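Local coordinates for leucine-rich repeat protein (Bacteroides thetaiotaomicron, PDB 4ECN) that is of unknown function but, as an extracellular leucine-rich repeat protein with transthyretin-like N-terminal domains, probably binds other proteins, at residues A[343-357]-A[443-457]. Numbering follows the deposited sequence.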
ATOM      1  N   ILE A 343      21.836   7.240   2.882  1.00 46.74           N
ATOM      2  CA  ILE A 343      20.529   7.895   2.750  1.00 46.05           C
ATOM      3  C   ILE A 343      20.601   9.372   3.309  1.00 52.02           C
ATOM      4  O   ILE A 343      19.786  10.211   2.916  1.00 51.85           O
ATOM      5  CB  ILE A 343      19.407   7.070   3.426  1.00 47.48           C
ATOM      6  CG1 ILE A 343      18.005   7.505   2.919  1.00 46.12           C
ATOM      7  CG2 ILE A 343      19.524   7.048   4.953  1.00 47.41           C
ATOM      8  CD1 ILE A 343      17.024   6.329   2.741  1.00 43.24           C
ATOM      9  N   GLY A 344      21.609   9.668   4.140  1.00 48.60           N
ATOM     10  CA  GLY A 344      21.823  10.999   4.702  1.00 49.05           C
ATOM     11  C   GLY A 344      22.234  12.066   3.704  1.00 52.40           C
ATOM     12  O   GLY A 344      22.107  13.263   3.984  1.00 52.00           O
ATOM     13  N   GLN A 345      22.725  11.634   2.531  1.00 48.07           N
ATOM     14  CA  GLN A 345      23.167  12.490   1.439  1.00 46.95           C
ATOM     15  C   GLN A 345      21.987  13.138   0.713  1.00 49.82           C
ATOM     16  O   GLN A 345      22.107  14.261   0.218  1.00 51.20           O
ATOM     17  CB  GLN A 345      24.009  11.646   0.444  1.00 47.43           C
ATOM     18  CG  GLN A 345      24.419  12.338  -0.868  1.00 52.71           C
ATOM     19  CD  GLN A 345      25.047  13.704  -0.689  1.00 69.75           C
ATOM     20  OE1 GLN A 345      25.808  13.966   0.253  1.00 67.00           O
ATOM     21  NE2 GLN A 345      24.716  14.614  -1.588  1.00 63.21           N
ATOM     22  N   LEU A 346      20.849  12.447   0.662  1.00 44.62           N
ATOM     23  CA  LEU A 346      19.669  12.850  -0.112  1.00 43.19           C
ATOM     24  C   LEU A 346      18.882  13.970   0.583  1.00 47.53           C
ATOM     25  O   LEU A 346      17.667  13.887   0.698  1.00 47.59           O
ATOM     26  CB  LEU A 346      18.797  11.603  -0.317  1.00 41.62           C
ATOM     27  CG  LEU A 346      19.537  10.375  -0.908  1.00 44.91           C
ATOM     28  CD1 LEU A 346      18.666   9.135  -0.900  1.00 44.61           C
ATOM     29  CD2 LEU A 346      20.080  10.661  -2.294  1.00 43.71           C
ATOM     30  N   THR A 347      19.569  15.059   0.940  1.00 43.82           N
ATOM     31  CA  THR A 347      19.052  16.198   1.707  1.00 45.02           C
ATOM     32  C   THR A 347      17.845  16.945   1.033  1.00 51.24           C
ATOM     33  O   THR A 347      17.120  17.672   1.739  1.00 52.44           O
ATOM     34  CB  THR A 347      20.181  17.202   1.980  1.00 52.30           C
ATOM     35  OG1 THR A 347      20.796  17.641   0.751  1.00 53.52           O
ATOM     36  CG2 THR A 347      21.214  16.647   2.938  1.00 44.26           C
ATOM     37  N   GLU A 348      17.603  16.740  -0.284  1.00 46.76           N
ATOM     38  CA  GLU A 348      16.459  17.358  -0.968  1.00 45.80           C
ATOM     39  C   GLU A 348      15.237  16.411  -0.916  1.00 47.78           C
ATOM     40  O   GLU A 348      14.212  16.700  -1.505  1.00 47.86           O
ATOM     41  CB  GLU A 348      16.817  17.727  -2.424  1.00 47.18           C
ATOM     42  CG  GLU A 348      17.959  18.722  -2.565  1.00 57.90           C
ATOM     43  CD  GLU A 348      17.743  20.086  -1.935  1.00 77.99           C
ATOM     44  OE1 GLU A 348      16.647  20.658  -2.116  1.00 73.02           O
ATOM     45  OE2 GLU A 348      18.686  20.599  -1.292  1.00 81.45           O
ATOM     46  N   LEU A 349      15.353  15.297  -0.197  1.00 43.85           N
ATOM     47  CA  LEU A 349      14.316  14.279  -0.037  1.00 43.62           C
ATOM     48  C   LEU A 349      13.137  14.864   0.751  1.00 47.84           C
ATOM     49  O   LEU A 349      13.334  15.425   1.827  1.00 48.51           O
ATOM     50  CB  LEU A 349      14.953  13.064   0.682  1.00 43.59           C
ATOM     51  CG  LEU A 349      14.397  11.653   0.521  1.00 47.03           C
ATOM     52  CD1 LEU A 349      14.029  11.339  -0.890  1.00 45.78           C
ATOM     53  CD2 LEU A 349      15.419  10.641   1.006  1.00 50.20           C
ATOM     54  N   LYS A 350      11.933  14.800   0.164  1.00 43.39           N
ATOM     55  CA  LYS A 350      10.718  15.355   0.743  1.00 42.78           C
ATOM     56  C   LYS A 350       9.699  14.256   1.092  1.00 45.89           C
ATOM     57  O   LYS A 350       8.892  14.441   2.005  1.00 46.09           O
ATOM     58  CB  LYS A 350      10.099  16.384  -0.204  1.00 44.64           C
ATOM     59  CG  LYS A 350      10.854  17.706  -0.165  1.00 54.24           C
ATOM     60  CD  LYS A 350      10.039  18.846  -0.756  1.00 67.45           C
ATOM     61  CE  LYS A 350      10.511  20.220  -0.320  1.00 77.98           C
ATOM     62  NZ  LYS A 350      10.270  20.458   1.140  1.00 85.76           N
ATOM     63  N   VAL A 351       9.740  13.120   0.386  1.00 41.20           N
ATOM     64  CA  VAL A 351       8.862  11.973   0.649  1.00 39.38           C
ATOM     65  C   VAL A 351       9.753  10.716   0.610  1.00 41.96           C
ATOM     66  O   VAL A 351      10.578  10.576  -0.269  1.00 41.42           O
ATOM     67  CB  VAL A 351       7.618  11.892  -0.286  1.00 42.06           C
ATOM     68  CG1 VAL A 351       6.640  13.024   0.014  1.00 41.99           C
ATOM     69  CG2 VAL A 351       7.991  11.887  -1.769  1.00 41.32           C
ATOM     70  N   LEU A 352       9.678   9.890   1.642  1.00 39.42           N
ATOM     71  CA  LEU A 352      10.501   8.691   1.815  1.00 39.18           C
ATOM     72  C   LEU A 352       9.633   7.574   2.322  1.00 43.50           C
ATOM     73  O   LEU A 352       8.927   7.743   3.314  1.00 43.99           O
ATOM     74  CB  LEU A 352      11.671   8.975   2.773  1.00 39.51           C
ATOM     75  CG  LEU A 352      12.570   7.808   3.150  1.00 42.61           C
ATOM     76  CD1 LEU A 352      13.244   7.202   1.922  1.00 41.83           C
ATOM     77  CD2 LEU A 352      13.599   8.246   4.162  1.00 43.13           C
ATOM     78  N   SER A 353       9.682   6.432   1.640  1.00 38.98           N
ATOM     79  CA  SER A 353       8.799   5.318   1.914  1.00 37.77           C
ATOM     80  C   SER A 353       9.522   3.936   1.772  1.00 44.38           C
ATOM     81  O   SER A 353      10.103   3.639   0.726  1.00 45.20           O
ATOM     82  CB  SER A 353       7.633   5.424   0.945  1.00 39.09           C
ATOM     83  OG  SER A 353       6.734   4.346   1.091  1.00 51.63           O
ATOM     84  N   PHE A 354       9.485   3.111   2.842  1.00 41.73           N
ATOM     85  CA  PHE A 354      10.094   1.772   2.928  1.00 41.39           C
ATOM     86  C   PHE A 354       9.040   0.654   2.918  1.00 46.39           C
ATOM     87  O   PHE A 354       9.365  -0.537   2.816  1.00 46.62           O
ATOM     88  CB  PHE A 354      10.930   1.667   4.210  1.00 43.06           C
ATOM     89  CG  PHE A 354      12.035   2.690   4.287  1.00 44.34           C
ATOM     90  CD1 PHE A 354      13.214   2.526   3.558  1.00 46.38           C
ATOM     91  CD2 PHE A 354      11.911   3.809   5.098  1.00 46.38           C
ATOM     92  CE1 PHE A 354      14.240   3.470   3.632  1.00 47.08           C
ATOM     93  CE2 PHE A 354      12.956   4.738   5.202  1.00 49.44           C
ATOM     94  CZ  PHE A 354      14.112   4.564   4.464  1.00 47.24           C
ATOM     95  N   GLY A 355       7.788   1.061   3.036  1.00 42.99           N
ATOM     96  CA  GLY A 355       6.634   0.176   3.056  1.00 43.11           C
ATOM     97  C   GLY A 355       5.359   0.977   3.110  1.00 47.82           C
ATOM     98  O   GLY A 355       5.417   2.186   3.340  1.00 49.09           O
ATOM     99  N   THR A 356       4.198   0.314   2.926  1.00 43.85           N
ATOM    100  CA  THR A 356       2.869   0.952   2.873  1.00 43.14           C
ATOM    101  C   THR A 356       1.795  -0.049   3.260  1.00 47.29           C
ATOM    102  O   THR A 356       1.948  -1.246   3.032  1.00 48.26           O
ATOM    103  CB  THR A 356       2.668   1.487   1.449  1.00 49.03           C
ATOM    104  OG1 THR A 356       3.372   2.713   1.348  1.00 52.10           O
ATOM    105  CG2 THR A 356       1.277   1.746   1.093  1.00 46.67           C
ATOM    106  N   HIS A 357       0.705   0.444   3.842  1.00 42.34           N
ATOM    107  CA  HIS A 357      -0.439  -0.383   4.205  1.00 40.84           C
ATOM    108  C   HIS A 357      -1.128  -0.953   2.949  1.00 43.67           C
ATOM    109  O   HIS A 357      -1.805  -1.977   3.029  1.00 43.67           O
ATOM    110  CB  HIS A 357      -1.437   0.429   5.053  1.00 40.84           C
ATOM    111  CG  HIS A 357      -1.917   1.671   4.392  1.00 43.39           C
ATOM    112  ND1 HIS A 357      -1.229   2.855   4.515  1.00 45.39           N
ATOM    113  CD2 HIS A 357      -2.995   1.868   3.599  1.00 44.26           C
ATOM    114  CE1 HIS A 357      -1.901   3.736   3.786  1.00 44.32           C
ATOM    115  NE2 HIS A 357      -2.981   3.189   3.233  1.00 44.00           N
ATOM    116  N   ALA A 443      20.921   8.531   9.933  1.00 51.05           N
ATOM    117  CA  ALA A 443      21.160   9.569   8.930  1.00 49.95           C
ATOM    118  C   ALA A 443      19.834  10.225   8.450  1.00 54.56           C
ATOM    119  O   ALA A 443      19.860  11.294   7.841  1.00 54.19           O
ATOM    120  CB  ALA A 443      21.902   8.980   7.750  1.00 49.95           C
ATOM    121  N   ILE A 444      18.683   9.601   8.761  1.00 51.39           N
ATOM    122  CA  ILE A 444      17.332  10.091   8.467  1.00 51.62           C
ATOM    123  C   ILE A 444      17.178  11.518   9.097  1.00 58.07           C
ATOM    124  O   ILE A 444      16.475  12.356   8.534  1.00 58.28           O
ATOM    125  CB  ILE A 444      16.286   9.034   9.006  1.00 54.20           C
ATOM    126  CG1 ILE A 444      16.390   7.696   8.256  1.00 54.24           C
ATOM    127  CG2 ILE A 444      14.848   9.502   9.021  1.00 53.82           C
ATOM    128  CD1 ILE A 444      16.268   7.774   6.717  1.00 63.77           C
ATOM    129  N   GLN A 445      17.910  11.799  10.205  1.00 55.57           N
ATOM    130  CA  GLN A 445      17.940  13.081  10.926  1.00 56.64           C
ATOM    131  C   GLN A 445      18.576  14.232  10.125  1.00 61.20           C
ATOM    132  O   GLN A 445      18.577  15.378  10.603  1.00 62.70           O
ATOM    133  CB  GLN A 445      18.749  12.930  12.224  1.00 59.22           C
ATOM    134  CG  GLN A 445      18.012  12.292  13.370  1.00 69.86           C
ATOM    135  CD  GLN A 445      18.941  12.005  14.512  1.00 86.99           C
ATOM    136  OE1 GLN A 445      19.710  11.048  14.477  1.00 86.30           O
ATOM    137  NE2 GLN A 445      18.885  12.815  15.552  1.00 78.15           N
ATOM    138  N   ARG A 446      19.199  13.917   8.971  1.00 55.27           N
ATOM    139  CA  ARG A 446      19.866  14.905   8.132  1.00 54.62           C
ATOM    140  C   ARG A 446      18.924  15.378   7.002  1.00 58.33           C
ATOM    141  O   ARG A 446      19.188  16.408   6.387  1.00 60.69           O
ATOM    142  CB  ARG A 446      21.169  14.320   7.558  1.00 53.65           C
ATOM    143  CG  ARG A 446      22.190  15.371   7.119  1.00 58.78           C
ATOM    144  CD  ARG A 446      23.454  14.737   6.576  1.00 53.43           C
ATOM    145  NE  ARG A 446      24.462  15.731   6.197  1.00 58.83           N
ATOM    146  CZ  ARG A 446      24.826  16.023   4.949  1.00 72.08           C
ATOM    147  NH1 ARG A 446      24.294  15.367   3.923  1.00 62.50           N
ATOM    148  NH2 ARG A 446      25.755  16.940   4.719  1.00 58.06           N
ATOM    149  N   LEU A 447      17.811  14.654   6.769  1.00 51.46           N
ATOM    150  CA  LEU A 447      16.812  14.924   5.730  1.00 49.02           C
ATOM    151  C   LEU A 447      15.791  15.923   6.259  1.00 52.89           C
ATOM    152  O   LEU A 447      14.650  15.576   6.566  1.00 52.14           O
ATOM    153  CB  LEU A 447      16.151  13.594   5.321  1.00 47.39           C
ATOM    154  CG  LEU A 447      17.099  12.439   4.986  1.00 49.57           C
ATOM    155  CD1 LEU A 447      16.326  11.204   4.670  1.00 48.42           C
ATOM    156  CD2 LEU A 447      18.039  12.797   3.849  1.00 48.36           C
ATOM    157  N   THR A 448      16.235  17.174   6.405  1.00 49.56           N
ATOM    158  CA  THR A 448      15.492  18.277   7.025  1.00 49.30           C
ATOM    159  C   THR A 448      14.278  18.731   6.196  1.00 53.94           C
ATOM    160  O   THR A 448      13.348  19.298   6.786  1.00 54.76           O
ATOM    161  CB  THR A 448      16.439  19.452   7.270  1.00 50.12           C
ATOM    162  OG1 THR A 448      17.115  19.781   6.041  1.00 54.20           O
ATOM    163  CG2 THR A 448      17.471  19.134   8.363  1.00 37.57           C
ATOM    164  N   LYS A 449      14.252  18.455   4.864  1.00 49.76           N
ATOM    165  CA  LYS A 449      13.131  18.867   4.002  1.00 48.36           C
ATOM    166  C   LYS A 449      12.025  17.791   3.933  1.00 51.11           C
ATOM    167  O   LYS A 449      10.999  18.017   3.293  1.00 48.75           O
ATOM    168  CB  LYS A 449      13.617  19.195   2.588  1.00 49.75           C
ATOM    169  CG  LYS A 449      14.417  20.474   2.511  1.00 53.53           C
ATOM    170  CD  LYS A 449      14.682  20.903   1.078  1.00 59.16           C
ATOM    171  CE  LYS A 449      15.761  21.965   1.010  1.00 60.82           C
ATOM    172  NZ  LYS A 449      15.853  22.554  -0.346  1.00 69.22           N
ATOM    173  N   LEU A 450      12.222  16.654   4.639  1.00 49.59           N
ATOM    174  CA  LEU A 450      11.323  15.498   4.681  1.00 48.42           C
ATOM    175  C   LEU A 450       9.982  15.900   5.271  1.00 52.82           C
ATOM    176  O   LEU A 450       9.935  16.511   6.338  1.00 53.44           O
ATOM    177  CB  LEU A 450      11.960  14.351   5.482  1.00 48.24           C
ATOM    178  CG  LEU A 450      11.585  12.913   5.109  1.00 53.09           C
ATOM    179  CD1 LEU A 450      12.052  12.556   3.714  1.00 53.59           C
ATOM    180  CD2 LEU A 450      12.227  11.926   6.066  1.00 55.50           C
ATOM    181  N   GLN A 451       8.906  15.616   4.505  1.00 49.05           N
ATOM    182  CA  GLN A 451       7.498  15.922   4.790  1.00 48.44           C
ATOM    183  C   GLN A 451       6.707  14.690   5.219  1.00 52.28           C
ATOM    184  O   GLN A 451       5.837  14.790   6.094  1.00 52.37           O
ATOM    185  CB  GLN A 451       6.826  16.520   3.543  1.00 48.94           C
ATOM    186  CG  GLN A 451       7.471  17.788   3.024  1.00 59.79           C
ATOM    187  CD  GLN A 451       6.977  18.198   1.668  1.00 69.41           C
ATOM    188  OE1 GLN A 451       6.733  17.368   0.776  1.00 59.42           O
ATOM    189  NE2 GLN A 451       6.894  19.505   1.463  1.00 64.50           N
ATOM    190  N   ILE A 452       6.964  13.547   4.555  1.00 47.71           N
ATOM    191  CA  ILE A 452       6.259  12.290   4.800  1.00 47.04           C
ATOM    192  C   ILE A 452       7.256  11.118   4.827  1.00 52.74           C
ATOM    193  O   ILE A 452       8.080  11.011   3.920  1.00 54.09           O
ATOM    194  CB  ILE A 452       5.178  12.089   3.691  1.00 48.91           C
ATOM    195  CG1 ILE A 452       4.165  13.246   3.637  1.00 48.96           C
ATOM    196  CG2 ILE A 452       4.452  10.777   3.857  1.00 47.68           C
ATOM    197  CD1 ILE A 452       3.456  13.324   2.361  1.00 54.85           C
ATOM    198  N   ILE A 453       7.174  10.245   5.864  1.00 48.48           N
ATOM    199  CA  ILE A 453       8.012   9.045   6.010  1.00 46.66           C
ATOM    200  C   ILE A 453       7.067   7.846   6.303  1.00 48.85           C
ATOM    201  O   ILE A 453       6.229   7.918   7.200  1.00 47.57           O
ATOM    202  CB  ILE A 453       9.176   9.187   7.040  1.00 49.22           C
ATOM    203  CG1 ILE A 453      10.195   8.050   6.892  1.00 48.87           C
ATOM    204  CG2 ILE A 453       8.720   9.358   8.487  1.00 49.71           C
ATOM    205  CD1 ILE A 453      11.569   8.377   7.406  1.00 56.75           C
ATOM    206  N   TYR A 454       7.173   6.783   5.484  1.00 45.22           N
ATOM    207  CA  TYR A 454       6.361   5.576   5.598  1.00 45.31           C
ATOM    208  C   TYR A 454       7.237   4.336   5.789  1.00 48.86           C
ATOM    209  O   TYR A 454       8.163   4.082   5.014  1.00 47.46           O
ATOM    210  CB  TYR A 454       5.465   5.390   4.350  1.00 47.03           C
ATOM    211  CG  TYR A 454       4.092   6.045   4.365  1.00 50.65           C
ATOM    212  CD1 TYR A 454       3.953   7.416   4.540  1.00 53.34           C
ATOM    213  CD2 TYR A 454       2.952   5.325   4.022  1.00 51.57           C
ATOM    214  CE1 TYR A 454       2.700   8.032   4.502  1.00 53.63           C
ATOM    215  CE2 TYR A 454       1.694   5.932   3.977  1.00 52.40           C
ATOM    216  CZ  TYR A 454       1.576   7.292   4.193  1.00 58.32           C
ATOM    217  OH  TYR A 454       0.338   7.898   4.174  1.00 58.35           O
ATOM    218  N   PHE A 455       6.957   3.603   6.879  1.00 45.18           N
ATOM    219  CA  PHE A 455       7.523   2.310   7.265  1.00 43.38           C
ATOM    220  C   PHE A 455       6.416   1.351   7.420  1.00 48.52           C
ATOM    221  O   PHE A 455       5.460   1.666   8.130  1.00 48.88           O
ATOM    222  CB  PHE A 455       8.309   2.377   8.568  1.00 44.91           C
ATOM    223  CG  PHE A 455       9.370   3.425   8.715  1.00 46.22           C
ATOM    224  CD1 PHE A 455      10.683   3.159   8.348  1.00 49.42           C
ATOM    225  CD2 PHE A 455       9.089   4.631   9.343  1.00 47.51           C
ATOM    226  CE1 PHE A 455      11.682   4.109   8.541  1.00 50.96           C
ATOM    227  CE2 PHE A 455      10.086   5.575   9.547  1.00 51.28           C
ATOM    228  CZ  PHE A 455      11.376   5.312   9.135  1.00 50.17           C
ATOM    229  N   ALA A 456       6.494   0.186   6.796  1.00 45.35           N
ATOM    230  CA  ALA A 456       5.433  -0.796   6.982  1.00 44.88           C
ATOM    231  C   ALA A 456       5.896  -2.175   6.584  1.00 47.48           C
ATOM    232  O   ALA A 456       6.788  -2.317   5.748  1.00 46.38           O
ATOM    233  CB  ALA A 456       4.188  -0.413   6.194  1.00 45.33           C
ATOM    234  N   ASN A 457       5.288  -3.190   7.226  1.00 44.49           N
ATOM    235  CA  ASN A 457       5.457  -4.627   7.009  1.00 44.36           C
ATOM    236  C   ASN A 457       6.918  -5.032   7.007  1.00 48.84           C
ATOM    237  O   ASN A 457       7.352  -5.783   6.125  1.00 47.57           O
ATOM    238  CB  ASN A 457       4.809  -5.021   5.702  1.00 44.36           C
ATOM    239  CG  ASN A 457       3.502  -4.335   5.447  1.00 54.20           C
ATOM    240  OD1 ASN A 457       2.510  -4.565   6.141  1.00 54.74           O
ATOM    241  ND2 ASN A 457       3.491  -3.460   4.457  1.00 42.40           N
TER
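A443 sets its CB against CA of G344 where two neighbouring coils of the leucine-rich repeat solenoid stack, each running from a 3-10 turn through a type I beta turn into a parallel strand. CD1 of I444 reaches the interior between CG2 of I343 and CD2 of L352. R446, extended from CG to NE, brings NH1 to O of G344 (3.0 Å); the oxygen lies in the guanidinium plane, although the donor stands above the carbonyl plane, and NE pairs with E483. L447 and L349 point the same way into the core, CD1 of L447 3.8 Å from CD2 of L349. K449 runs alongside E348, and NZ of K449 meets OE1 of E348 on its syn side in a 2.7 Å salt bridge. CD1 of L450 packs on CB of L352. Q451 N binds O of K350, and the ladder continues from L352 N to O of I452 and from Y454 N to O of L352, the axes of strands 351-353 and 452-456 approaching to 4.7 Å at 3°. I453 adds CD1 to CD2 of L352 inside, whereas Y454 lies on the opposite face with V351 and S353. The F455 ring is nearly parallel to that of F354 but slid aside, centroids 5.3 Å apart. CB of A456 touches N of T356. N457 bonds N500 through OD1 and E359 through ND2, and ND2 also donates to O of T356 at 3.1 Å, from above the carbonyl plane.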